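Local coordinates for protein NADH oxidoreductase (Mesorhizobium loti, PDB 3PI7) that probably binds NADPH and acts as an oxidoreductase on NAD(P)H, possibly a quinone reductase of the medium-chain dehydrogenase/reductase type, at residues Y73-V78 with A83-V88; E97-S102 with A126-C131; T152-F157 with G302-E307; I249-P254 with V271-G276. All coordinates share one frame; numbering follows the deposited sequence. Where two conformers were deposited one is given.

Interaction 1 of 4, residues Y73-V78 with A83-V88. With GOL (glycerol), chain B; PO4 (phosphate ion), chain E.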
loop_
_atom_site.group_PDB
_atom_site.type_symbol
_atom_site.label_atom_id
_atom_site.label_comp_id
_atom_site.label_asym_id
_atom_site.label_seq_id
_atom_site.Cartn_x
_atom_site.Cartn_y
_atom_site.Cartn_z
ATOM N N TYR A 73 -18.091 3.143 10.215
ATOM C CA TYR A 73 -17.465 4.185 9.417
ATOM C C TYR A 73 -16.278 4.800 10.187
ATOM O O TYR A 73 -16.036 4.437 11.328
ATOM C CB TYR A 73 -18.524 5.252 9.049
ATOM C CG TYR A 73 -18.071 6.215 7.976
ATOM C CD1 TYR A 73 -17.821 5.775 6.678
ATOM C CD2 TYR A 73 -17.992 7.582 8.230
ATOM C CE1 TYR A 73 -17.422 6.661 5.681
ATOM C CE2 TYR A 73 -17.581 8.477 7.240
ATOM C CZ TYR A 73 -17.317 8.011 5.961
ATOM O OH TYR A 73 -16.902 8.868 4.971
ATOM N N GLY A 74 -15.526 5.683 9.554
ATOM C CA GLY A 74 -14.383 6.326 10.187
ATOM C C GLY A 74 -14.735 7.551 10.993
ATOM O O GLY A 74 -13.880 8.406 11.221
ATOM N N GLN A 75 -15.983 7.627 11.467
ATOM C CA GLN A 75 -16.479 8.728 12.285
ATOM C C GLN A 75 -17.411 8.128 13.320
ATOM O O GLN A 75 -18.208 7.275 12.955
ATOM C CB GLN A 75 -17.223 9.716 11.369
ATOM C CG GLN A 75 -17.715 10.974 12.045
ATOM C CD GLN A 75 -18.446 11.830 11.047
ATOM O OE1 GLN A 75 -18.069 11.916 9.877
ATOM N NE2 GLN A 75 -19.498 12.486 11.489
ATOM N N PRO A 76 -17.290 8.455 14.620
ATOM C CA PRO A 76 -18.163 7.807 15.592
ATOM C C PRO A 76 -19.581 8.394 15.601
ATOM O O PRO A 76 -19.806 9.557 15.282
ATOM C CB PRO A 76 -17.452 8.068 16.919
ATOM C CG PRO A 76 -16.789 9.396 16.718
ATOM C CD PRO A 76 -16.394 9.431 15.258
ATOM N N ARG A 77 -20.526 7.566 15.991
ATOM C CA ARG A 77 -21.918 7.964 16.143
ATOM C C ARG A 77 -22.096 8.731 17.436
ATOM O O ARG A 77 -21.449 8.408 18.439
ATOM C CB ARG A 77 -22.775 6.673 16.220
ATOM C CG ARG A 77 -22.835 5.908 14.903
ATOM C CD ARG A 77 -23.441 4.513 15.101
ATOM N NE ARG A 77 -22.737 3.728 16.126
ATOM C CZ ARG A 77 -22.979 2.447 16.377
ATOM N NH1 ARG A 77 -23.876 1.786 15.662
ATOM N NH2 ARG A 77 -22.342 1.824 17.364
ATOM N N VAL A 78 -23.004 9.704 17.441
ATOM C CA VAL A 78 -23.411 10.354 18.677
ATOM C C VAL A 78 -24.863 9.892 18.869
ATOM O O VAL A 78 -25.734 10.290 18.100
ATOM C CB VAL A 78 -23.247 11.901 18.690
ATOM C CG1 VAL A 78 -23.750 12.488 20.019
ATOM C CG2 VAL A 78 -21.791 12.281 18.475
ATOM N N ALA A 83 -28.822 11.041 11.796
ATOM C CA ALA A 83 -27.791 10.584 10.859
ATOM C C ALA A 83 -28.003 11.323 9.498
ATOM O O ALA A 83 -28.917 12.127 9.386
ATOM C CB ALA A 83 -27.911 9.072 10.691
ATOM N N GLY A 84 -27.163 11.026 8.504
ATOM C CA GLY A 84 -27.273 11.600 7.170
ATOM C C GLY A 84 -26.161 12.581 6.915
ATOM O O GLY A 84 -26.017 13.590 7.619
ATOM N N PHE A 85 -25.364 12.294 5.918
ATOM C CA PHE A 85 -24.210 13.150 5.666
ATOM C C PHE A 85 -24.478 14.267 4.686
ATOM O O PHE A 85 -23.731 15.238 4.724
ATOM C CB PHE A 85 -23.027 12.320 5.163
ATOM C CG PHE A 85 -22.344 11.518 6.246
ATOM C CD1 PHE A 85 -21.934 12.123 7.430
ATOM C CD2 PHE A 85 -22.074 10.166 6.065
ATOM C CE1 PHE A 85 -21.341 11.368 8.448
ATOM C CE2 PHE A 85 -21.430 9.426 7.059
ATOM C CZ PHE A 85 -21.084 10.028 8.250
ATOM N N GLU A 86 -25.419 14.127 3.751
ATOM C CA GLU A 86 -25.621 15.190 2.780
ATOM C C GLU A 86 -27.077 15.402 2.397
ATOM O O GLU A 86 -27.911 14.516 2.519
ATOM C CB GLU A 86 -24.779 14.993 1.485
ATOM C CG GLU A 86 -25.302 14.026 0.443
ATOM C CD GLU A 86 -24.504 13.827 -0.842
ATOM O OE1 GLU A 86 -23.920 14.797 -1.392
ATOM O OE2 GLU A 86 -24.507 12.674 -1.323
ATOM N N GLY A 87 -27.331 16.559 1.815
ATOM C CA GLY A 87 -28.648 16.842 1.287
ATOM C C GLY A 87 -28.700 18.182 0.613
ATOM O O GLY A 87 -27.663 18.802 0.303
ATOM N N VAL A 88 -29.921 18.634 0.417
ATOM C CA VAL A 88 -30.168 19.941 -0.151
ATOM C C VAL A 88 -31.231 20.594 0.716
ATOM O O VAL A 88 -32.179 19.944 1.196
ATOM C CB VAL A 88 -30.569 19.877 -1.651
ATOM C CG1 VAL A 88 -31.892 19.137 -1.830
ATOM C CG2 VAL A 88 -30.637 21.273 -2.288
HETATM C C1 GOL B . -23.792 12.750 12.386
HETATM O O1 GOL B . -25.023 12.232 12.761
HETATM C C2 GOL B . -23.712 13.124 10.913
HETATM O O2 GOL B . -24.922 12.736 10.264
HETATM C C3 GOL B . -23.357 14.580 10.981
HETATM O O3 GOL B . -22.014 14.641 11.613
HETATM P P PO4 E . -22.792 -1.133 19.392
HETATM O O1 PO4 E . -21.694 -2.309 19.444
HETATM O O2 PO4 E . -24.085 -1.565 20.208
HETATM O O3 PO4 E . -23.223 -0.944 17.900
HETATM O O4 PO4 E . -22.112 0.153 20.053
#
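Q75 reaches F85 because its CG stands anti to the backbone N (chi1 -176°) and the chain stays extended to the amide, while F85, with CG anti to its own carbonyl carbon (chi1 -75°), sends its ring back the other way. The two side chains therefore approach from opposite directions. Q75 OE1 comes in obliquely, 3.6 Å from F85 CE1, while Q75 NE2 lies in the ring plane at the edge. Y73 meets the neighbouring part of the same ring: its CD2 is 3.9 Å from F85 CZ, and the two rings meet obliquely, with planes 43° apart and centroids 5.4 Å from each other.

A glycerol, probably left from the crystallisation liquor, bridges the two segments. Its O2 donates to G84 O at 3.0 Å, and Q75 NE2 makes a weak bond to its O3 at 3.3 Å. G84 itself sits at backbone angles that call for glycine. Farther along, R77 NH2 donates to O3 of a phosphate ion at 3.0 Å, with the oxygen near the guanidinium plane.

Within the subunit, Q75 NE2 also bonds to G113 O, and F68 of helix 63-69 meets the F85 ring. The Y73 ring also packs edge-to-face with F280 of the second subunit.

This is a loop folded against the entry to strand 86-94 of the GroES-like domain. No hydrogen bond joins the segments directly, so direct contact is van der Waals packing of the F85 ring against the Y73 ring and the Q75 amide, while that amide looks to a backbone carbonyl and the bound glycerol for its polar partners.

Interaction 2 of 4, residues E97-S102 with A126-C131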
loop_
_atom_site.group_PDB
_atom_site.type_symbol
_atom_site.label_atom_id
_atom_site.label_comp_id
_atom_site.label_asym_id
_atom_site.label_seq_id
_atom_site.Cartn_x
_atom_site.Cartn_y
_atom_site.Cartn_z
ATOM N N GLU A 97 -20.678 34.271 12.521
ATOM C CA GLU A 97 -19.573 34.563 11.600
ATOM C C GLU A 97 -20.143 34.991 10.235
ATOM O O GLU A 97 -21.186 34.480 9.813
ATOM C CB GLU A 97 -18.632 33.376 11.473
ATOM C CG GLU A 97 -17.827 33.168 12.749
ATOM C CD GLU A 97 -16.891 31.976 12.792
ATOM O OE1 GLU A 97 -16.614 31.379 11.727
ATOM O OE2 GLU A 97 -16.364 31.694 13.892
ATOM N N PRO A 98 -19.502 35.971 9.569
ATOM C CA PRO A 98 -20.051 36.492 8.307
ATOM C C PRO A 98 -20.329 35.443 7.235
ATOM O O PRO A 98 -21.342 35.558 6.555
ATOM C CB PRO A 98 -18.977 37.466 7.837
ATOM C CG PRO A 98 -18.312 37.919 9.078
ATOM C CD PRO A 98 -18.289 36.718 9.978
ATOM N N TYR A 99 -19.455 34.457 7.056
ATOM C CA TYR A 99 -19.707 33.408 6.052
ATOM C C TYR A 99 -21.074 32.758 6.317
ATOM O O TYR A 99 -21.873 32.616 5.388
ATOM C CB TYR A 99 -18.585 32.352 6.130
ATOM C CG TYR A 99 -18.466 31.342 5.006
ATOM C CD1 TYR A 99 -19.378 31.313 3.961
ATOM C CD2 TYR A 99 -17.428 30.412 4.991
ATOM C CE1 TYR A 99 -19.258 30.387 2.920
ATOM C CE2 TYR A 99 -17.312 29.473 3.975
ATOM C CZ TYR A 99 -18.239 29.447 2.953
ATOM O OH TYR A 99 -18.066 28.526 1.953
ATOM N N ALA A 100 -21.340 32.374 7.588
ATOM C CA ALA A 100 -22.607 31.726 7.960
ATOM C C ALA A 100 -23.769 32.701 7.755
ATOM O O ALA A 100 -24.753 32.343 7.114
ATOM C CB ALA A 100 -22.548 31.251 9.408
ATOM N N LYS A 101 -23.638 33.956 8.232
ATOM C CA LYS A 101 -24.727 34.941 8.098
ATOM C C LYS A 101 -25.060 35.269 6.643
ATOM O O LYS A 101 -26.245 35.420 6.317
ATOM C CB LYS A 101 -24.401 36.241 8.862
ATOM C CG LYS A 101 -24.494 36.120 10.375
ATOM C CD LYS A 101 -25.917 35.789 10.855
ATOM C CE LYS A 101 -26.037 35.808 12.363
ATOM N NZ LYS A 101 -27.233 35.053 12.817
ATOM N N SER A 102 -24.059 35.314 5.761
ATOM C CA SER A 102 -24.263 35.640 4.353
ATOM C C SER A 102 -24.982 34.548 3.590
ATOM O O SER A 102 -25.540 34.808 2.519
ATOM C CB SER A 102 -22.923 35.934 3.673
ATOM O OG SER A 102 -22.403 37.135 4.220
ATOM N N ALA A 126 -24.657 22.322 9.228
ATOM C CA ALA A 126 -23.431 22.118 8.484
ATOM C C ALA A 126 -22.538 23.301 8.687
ATOM O O ALA A 126 -23.020 24.408 8.981
ATOM C CB ALA A 126 -23.756 21.923 6.979
ATOM N N GLU A 127 -21.245 23.115 8.468
ATOM C CA GLU A 127 -20.311 24.257 8.418
ATOM C C GLU A 127 -20.678 25.098 7.228
ATOM O O GLU A 127 -21.060 24.535 6.191
ATOM C CB GLU A 127 -18.853 23.754 8.251
ATOM C CG GLU A 127 -18.348 23.030 9.478
ATOM C CD GLU A 127 -18.229 23.883 10.727
ATOM O OE1 GLU A 127 -18.007 25.107 10.602
ATOM O OE2 GLU A 127 -18.469 23.341 11.827
ATOM N N ALA A 128 -20.555 26.439 7.334
ATOM C CA ALA A 128 -20.820 27.300 6.165
ATOM C C ALA A 128 -19.960 26.835 4.987
ATOM O O ALA A 128 -20.436 26.732 3.833
ATOM C CB ALA A 128 -20.526 28.751 6.510
ATOM N N ALA A 129 -18.711 26.460 5.298
ATOM C CA ALA A 129 -17.729 26.000 4.302
ATOM C C ALA A 129 -18.109 24.685 3.658
ATOM O O ALA A 129 -17.502 24.312 2.653
ATOM C CB ALA A 129 -16.358 25.878 4.957
ATOM N N ALA A 130 -19.118 23.966 4.207
ATOM C CA ALA A 130 -19.507 22.667 3.655
ATOM C C ALA A 130 -20.791 22.798 2.825
ATOM O O ALA A 130 -21.449 21.799 2.515
ATOM C CB ALA A 130 -19.697 21.674 4.781
ATOM N N CYS A 131 -21.158 24.048 2.488
ATOM C CA CYS A 131 -22.352 24.336 1.710
ATOM C C CYS A 131 -22.015 24.837 0.371
ATOM O O CYS A 131 -21.059 25.587 0.216
ATOM C CB CYS A 131 -23.236 25.338 2.437
ATOM S SG CYS A 131 -23.866 24.724 4.006
HETATM O O HOH W 1 -20.038 28.117 0.438
#
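Y99 lays its ring like a lid over A128, whose methyl is the main bump of this contact. A128 CB sits 3.7 Å from the ring centroid and 15° off the ring normal, a CH-pi contact over one face, displaced toward the CG side, where the separation from Y99 CG is 3.6 Å. The ring gets there because CG is anti to the backbone N (chi1 -167°), which carries it away from the helix and across the 128-129 3-10 turn.

The rest of the surface follows that lid. A129 meets the hydroxyl end of the ring obliquely, its CB 3.8 Å from Y99 CE2. On the near side A100, one residue further along the helix, offers a small methyl, 4.3 Å from A128 CB. Two methyls meeting here go with a close approach of the backbones: A100 and A128 have their CA atoms 5.1 Å apart.

Behind A128 stands L103 from the rest of the helix, and V52 of strand 51-56 lies against A100 and C131. The short helix thus packs on the GroES-like domain where strand 123-127 gives way to strand 131-133.

The polar link across the contact is a water. It sits in the plane of the Y99 ring, at its edge, lies 2.5 Å from Y99 OH and donates to C131 O at 2.7 Å. No direct hydrogen bond crosses the contact, so methyl-on-ring packing holds it, and the phenol is tied to the opposite backbone through that water.

Interaction 3 of 4, residues T152-F157 with G302-E307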
loop_
_atom_site.group_PDB
_atom_site.type_symbol
_atom_site.label_atom_id
_atom_site.label_comp_id
_atom_site.label_asym_id
_atom_site.label_seq_id
_atom_site.Cartn_x
_atom_site.Cartn_y
_atom_site.Cartn_z
ATOM N N THR A 152 -16.093 13.170 -5.136
ATOM C CA THR A 152 -15.226 11.989 -5.077
ATOM C C THR A 152 -14.894 11.547 -6.500
ATOM O O THR A 152 -13.748 11.146 -6.755
ATOM C CB THR A 152 -15.921 10.849 -4.314
ATOM O OG1 THR A 152 -16.303 11.331 -3.036
ATOM C CG2 THR A 152 -15.029 9.615 -4.145
ATOM N N ALA A 153 -15.877 11.628 -7.422
ATOM C CA ALA A 153 -15.630 11.211 -8.808
ATOM C C ALA A 153 -14.590 12.097 -9.446
ATOM O O ALA A 153 -13.709 11.604 -10.148
ATOM C CB ALA A 153 -16.908 11.244 -9.638
ATOM N N ILE A 154 -14.702 13.400 -9.254
ATOM C CA ILE A 154 -13.736 14.321 -9.841
ATOM C C ILE A 154 -12.369 14.052 -9.258
ATOM O O ILE A 154 -11.404 13.911 -10.001
ATOM C CB ILE A 154 -14.186 15.789 -9.641
ATOM C CG1 ILE A 154 -15.434 16.050 -10.528
ATOM C CG2 ILE A 154 -13.026 16.802 -9.970
ATOM C CD1 ILE A 154 -16.233 17.337 -10.147
ATOM N N ALA A 155 -12.286 13.982 -7.928
ATOM C CA ALA A 155 -10.993 13.820 -7.289
ATOM C C ALA A 155 -10.317 12.495 -7.668
ATOM O O ALA A 155 -9.126 12.492 -7.953
ATOM C CB ALA A 155 -11.156 13.916 -5.786
HETATM N N MSE A 156 -11.069 11.394 -7.715
HETATM C CA MSE A 156 -10.479 10.101 -8.029
HETATM C C MSE A 156 -10.225 9.951 -9.522
HETATM O O MSE A 156 -9.213 9.378 -9.896
HETATM C CB MSE A 156 -11.342 8.954 -7.483
HETATM C CG MSE A 156 -11.312 8.924 -5.947
HETATM SE SE MSE A 156 -11.847 7.193 -5.167
HETATM C CE MSE A 156 -13.262 7.023 -6.349
ATOM N N PHE A 157 -11.074 10.516 -10.367
ATOM C CA PHE A 157 -10.789 10.453 -11.788
ATOM C C PHE A 157 -9.506 11.269 -12.091
ATOM O O PHE A 157 -8.754 10.876 -12.991
ATOM C CB PHE A 157 -11.983 10.893 -12.629
ATOM C CG PHE A 157 -11.695 10.710 -14.095
ATOM C CD1 PHE A 157 -11.443 9.443 -14.620
ATOM C CD2 PHE A 157 -11.629 11.808 -14.947
ATOM C CE1 PHE A 157 -11.122 9.284 -15.974
ATOM C CE2 PHE A 157 -11.335 11.637 -16.302
ATOM C CZ PHE A 157 -11.061 10.379 -16.797
ATOM N N GLY A 302 -12.194 24.265 -4.756
ATOM C CA GLY A 302 -12.923 25.302 -5.493
ATOM C C GLY A 302 -13.228 24.924 -6.930
ATOM O O GLY A 302 -14.400 24.853 -7.311
ATOM N N PRO A 303 -12.189 24.629 -7.750
ATOM C CA PRO A 303 -12.444 24.204 -9.141
ATOM C C PRO A 303 -13.298 22.922 -9.240
ATOM O O PRO A 303 -14.100 22.821 -10.168
ATOM C CB PRO A 303 -11.034 23.983 -9.703
ATOM C CG PRO A 303 -10.157 24.852 -8.866
ATOM C CD PRO A 303 -10.742 24.745 -7.486
ATOM N N ALA A 304 -13.157 21.942 -8.303
ATOM C CA ALA A 304 -13.996 20.732 -8.371
ATOM C C ALA A 304 -15.468 21.078 -8.090
ATOM O O ALA A 304 -16.353 20.531 -8.745
ATOM C CB ALA A 304 -13.513 19.666 -7.385
ATOM N N ILE A 305 -15.718 21.955 -7.087
ATOM C CA ILE A 305 -17.084 22.388 -6.725
ATOM C C ILE A 305 -17.669 23.146 -7.919
ATOM O O ILE A 305 -18.812 22.882 -8.296
ATOM C CB ILE A 305 -17.067 23.243 -5.433
ATOM C CG1 ILE A 305 -16.784 22.368 -4.201
ATOM C CG2 ILE A 305 -18.342 24.104 -5.262
ATOM C CD1 ILE A 305 -16.340 23.161 -2.927
ATOM N N LEU A 306 -16.850 24.022 -8.561
ATOM C CA LEU A 306 -17.318 24.787 -9.724
ATOM C C LEU A 306 -17.583 23.870 -10.897
ATOM O O LEU A 306 -18.559 24.082 -11.596
ATOM C CB LEU A 306 -16.343 25.915 -10.128
ATOM C CG LEU A 306 -16.190 27.098 -9.132
ATOM C CD1 LEU A 306 -14.929 27.891 -9.434
ATOM C CD2 LEU A 306 -17.408 28.053 -9.180
ATOM N N GLU A 307 -16.746 22.839 -11.105
ATOM C CA GLU A 307 -16.909 21.876 -12.205
ATOM C C GLU A 307 -18.135 20.986 -11.983
ATOM O O GLU A 307 -18.838 20.690 -12.952
ATOM C CB GLU A 307 -15.637 21.013 -12.375
ATOM C CG GLU A 307 -15.689 19.980 -13.493
ATOM C CD GLU A 307 -15.724 20.494 -14.924
ATOM O OE1 GLU A 307 -15.395 21.679 -15.159
ATOM O OE2 GLU A 307 -16.055 19.688 -15.823
#
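I154 projects from helix 148-163 and overlaps A304 on helix 298-313, with one branch meeting the methyl and the other the backbone. CG2 packs against A304 CB at 3.9 Å, while CD1 runs past it and stops 3.5 Å from A304 O. The torsions divide the work: CG1 is anti to the carbonyl carbon (chi1 -70°) and carries CD1 onward with chi2 at 164°, whereas CG2 is left anti to the backbone N and drops straight onto the alanine.

One turn later on the second helix, E307 closes the rim. It touches by its aliphatic part, CG being 4.3 Å from I154 CD1, and the carboxylate makes a long, weak ion pair with R316.

A methyl of this size lets the helices come close at this point, with 6.6 Å between the CA atoms of I154 and A304. A304 O takes no hydrogen bond from across the contact; what I154 offers it is a methyl group. The contact is small and apolar, with the helix of 302-307 kinked at P303, whose ring nitrogen cannot donate to the turn before.

W317 lies against I154 from a loop, W293 of helix 290-296 packs on A304, and L151, one turn back on the first helix, reaches A304 and I305. In the chain, helix 148-163 runs just ahead of the first strand of the parallel sheet, 167-170, and helix 298-313 follows its last strand, 284-287, so the contact joins the helix leading into the Rossmann-type sheet to one leading out.

Interaction 4 of 4, residues I249-P254 with V271-G276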
loop_
_atom_site.group_PDB
_atom_site.type_symbol
_atom_site.label_atom_id
_atom_site.label_comp_id
_atom_site.label_asym_id
_atom_site.label_seq_id
_atom_site.Cartn_x
_atom_site.Cartn_y
_atom_site.Cartn_z
ATOM N N ILE A 249 -7.960 -8.917 -8.061
ATOM C CA ILE A 249 -7.744 -7.871 -9.059
ATOM C C ILE A 249 -6.320 -7.327 -8.926
ATOM O O ILE A 249 -5.595 -7.302 -9.890
ATOM C CB ILE A 249 -8.805 -6.762 -8.890
ATOM C CG1 ILE A 249 -10.189 -7.292 -9.343
ATOM C CG2 ILE A 249 -8.398 -5.489 -9.673
ATOM C CD1 ILE A 249 -11.321 -6.357 -8.951
ATOM N N PHE A 250 -5.938 -6.885 -7.718
ATOM C CA PHE A 250 -4.614 -6.358 -7.474
ATOM C C PHE A 250 -3.530 -7.326 -7.931
ATOM O O PHE A 250 -2.582 -6.927 -8.604
ATOM C CB PHE A 250 -4.465 -6.065 -5.989
ATOM C CG PHE A 250 -3.128 -5.465 -5.630
ATOM C CD1 PHE A 250 -2.752 -4.216 -6.125
ATOM C CD2 PHE A 250 -2.277 -6.110 -4.729
ATOM C CE1 PHE A 250 -1.546 -3.631 -5.745
ATOM C CE2 PHE A 250 -1.078 -5.517 -4.335
ATOM C CZ PHE A 250 -0.722 -4.279 -4.844
ATOM N N ASN A 251 -3.682 -8.605 -7.588
ATOM C CA ASN A 251 -2.725 -9.634 -7.961
ATOM C C ASN A 251 -2.533 -9.734 -9.487
ATOM O O ASN A 251 -1.413 -9.950 -9.962
ATOM C CB ASN A 251 -3.223 -10.971 -7.422
ATOM C CG ASN A 251 -2.247 -12.108 -7.594
ATOM O OD1 ASN A 251 -2.491 -13.056 -8.348
ATOM N ND2 ASN A 251 -1.122 -12.009 -6.942
ATOM N N ALA A 252 -3.616 -9.563 -10.256
ATOM C CA ALA A 252 -3.588 -9.705 -11.715
ATOM C C ALA A 252 -3.121 -8.432 -12.417
ATOM O O ALA A 252 -2.805 -8.479 -13.615
ATOM C CB ALA A 252 -4.970 -10.092 -12.234
HETATM N N MSE A 253 -3.080 -7.304 -11.695
HETATM C CA MSE A 253 -2.717 -6.071 -12.369
HETATM C C MSE A 253 -1.228 -6.017 -12.724
HETATM O O MSE A 253 -0.389 -6.709 -12.103
HETATM C CB MSE A 253 -3.125 -4.855 -11.538
HETATM C CG MSE A 253 -4.599 -4.604 -11.574
HETATM SE SE MSE A 253 -4.981 -3.281 -10.261
HETATM C CE MSE A 253 -4.581 -1.646 -11.369
ATOM N N PRO A 254 -0.873 -5.188 -13.747
ATOM C CA PRO A 254 0.532 -5.122 -14.148
ATOM C C PRO A 254 1.370 -4.326 -13.156
ATOM O O PRO A 254 0.861 -3.806 -12.147
ATOM C CB PRO A 254 0.477 -4.411 -15.505
ATOM C CG PRO A 254 -0.688 -3.525 -15.413
ATOM C CD PRO A 254 -1.712 -4.327 -14.628
ATOM N N VAL A 271 -6.416 -9.843 1.521
ATOM C CA VAL A 271 -5.088 -10.452 1.478
ATOM C C VAL A 271 -4.252 -9.807 0.390
ATOM O O VAL A 271 -4.754 -9.560 -0.699
ATOM C CB VAL A 271 -5.198 -11.994 1.261
ATOM C CG1 VAL A 271 -3.835 -12.638 1.004
ATOM C CG2 VAL A 271 -5.895 -12.680 2.434
ATOM N N ILE A 272 -2.980 -9.540 0.674
ATOM C CA ILE A 272 -1.992 -9.175 -0.359
ATOM C C ILE A 272 -1.462 -10.549 -0.771
ATOM O O ILE A 272 -0.613 -11.133 -0.072
ATOM C CB ILE A 272 -0.902 -8.228 0.158
ATOM C CG1 ILE A 272 -1.503 -6.949 0.779
ATOM C CG2 ILE A 272 0.068 -7.908 -0.986
ATOM C CD1 ILE A 272 -0.502 -6.124 1.686
ATOM N N ARG A 273 -2.028 -11.101 -1.853
ATOM C CA ARG A 273 -1.720 -12.455 -2.296
ATOM C C ARG A 273 -0.225 -12.686 -2.506
ATOM O O ARG A 273 0.299 -13.704 -2.053
ATOM C CB ARG A 273 -2.468 -12.800 -3.591
ATOM C CG ARG A 273 -2.480 -14.303 -3.854
ATOM C CD ARG A 273 -3.187 -14.641 -5.150
ATOM N NE ARG A 273 -4.632 -14.391 -5.074
ATOM C CZ ARG A 273 -5.476 -14.603 -6.078
ATOM N NH1 ARG A 273 -5.031 -15.058 -7.242
ATOM N NH2 ARG A 273 -6.771 -14.350 -5.930
ATOM N N GLU A 274 0.449 -11.756 -3.183
ATOM C CA GLU A 274 1.876 -11.908 -3.460
ATOM C C GLU A 274 2.593 -10.644 -3.057
ATOM O O GLU A 274 2.745 -9.746 -3.892
ATOM C CB GLU A 274 2.088 -12.192 -4.958
ATOM C CG GLU A 274 1.604 -13.549 -5.446
ATOM C CD GLU A 274 2.249 -14.777 -4.823
ATOM O OE1 GLU A 274 3.464 -14.737 -4.520
ATOM O OE2 GLU A 274 1.531 -15.792 -4.653
ATOM N N PRO A 275 3.005 -10.498 -1.779
ATOM C CA PRO A 275 3.684 -9.258 -1.378
ATOM C C PRO A 275 4.936 -8.953 -2.203
ATOM O O PRO A 275 5.281 -7.782 -2.343
ATOM C CB PRO A 275 4.043 -9.499 0.105
ATOM C CG PRO A 275 3.029 -10.471 0.558
ATOM C CD PRO A 275 2.862 -11.408 -0.629
ATOM N N GLY A 276 5.535 -9.980 -2.834
ATOM C CA GLY A 276 6.674 -9.803 -3.736
ATOM C C GLY A 276 6.356 -8.840 -4.873
ATOM O O GLY A 276 7.259 -8.189 -5.415
HETATM O O HOH W 2 -0.773 -9.763 -5.126
#
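This is a mixed, water-bridged contact between the C-terminal turn of helix 243-252 and the turn that follows strand 270-272, at the dimer-facing end of the coenzyme-binding domain. N251 is at its centre. Its amide lies across the R273 chain, the two side chains crossing at about a right angle, with N251 CG 3.6 Å from R273 CD. N251 CB stands over one face of the guanidinium, toward its rim. R273 was modelled in two conformers, and all these contacts of its side chain belong to one of them.

The amide nitrogen, ND2, touches E274 CG at 3.5 Å and donates to a water 2.9 Å away, which also accepts from E274 N at 3.0 Å. One water thus holds the amide and the turn's backbone together. F250, with CG anti to its backbone N (chi1 -178°), also points toward 271-276 and brings its ring edge to I272 CG2, 4.3 Å from F250 CE2.

Helix 221-232 supplies the stronger polar partners: R226 donates to N251 OD1, and E222 forms a salt bridge with R273. E274 makes its salt bridge with R264 of the second subunit.

Helix 243-252 is the crossover between parallel strands 236-239 and 258-261, the beta-alpha-beta unit of a Rossmann fold. V271 and I272 form an antiparallel ladder with a strand of the second subunit, the kind of sheet continuation by which coenzyme domains pair in dimers of medium-chain dehydrogenases.

From the N terminus, interaction 1 comes first, a short loop closed where the chain leaves helix 63-69 and enters strand 86-94. That strand leads on to helix 98-103, where interaction 2 opens; it closes as strand 123-127 ends. The two follow in series, and both reach the same sheet of the GroES-like domain, their centres about 19 Å apart. Interaction 3 then spans most of the remaining chain, joining helix 148-163 to helix 298-313, with the strands of the parallel Rossmann sheet between them in the chain. Interaction 4, a far shorter loop, falls wholly within that span and ties helix 243-252 to the dimer-forming strand 270-272. No loops cross. Interactions 2 and 4 lie on opposite sides of the chain's centre.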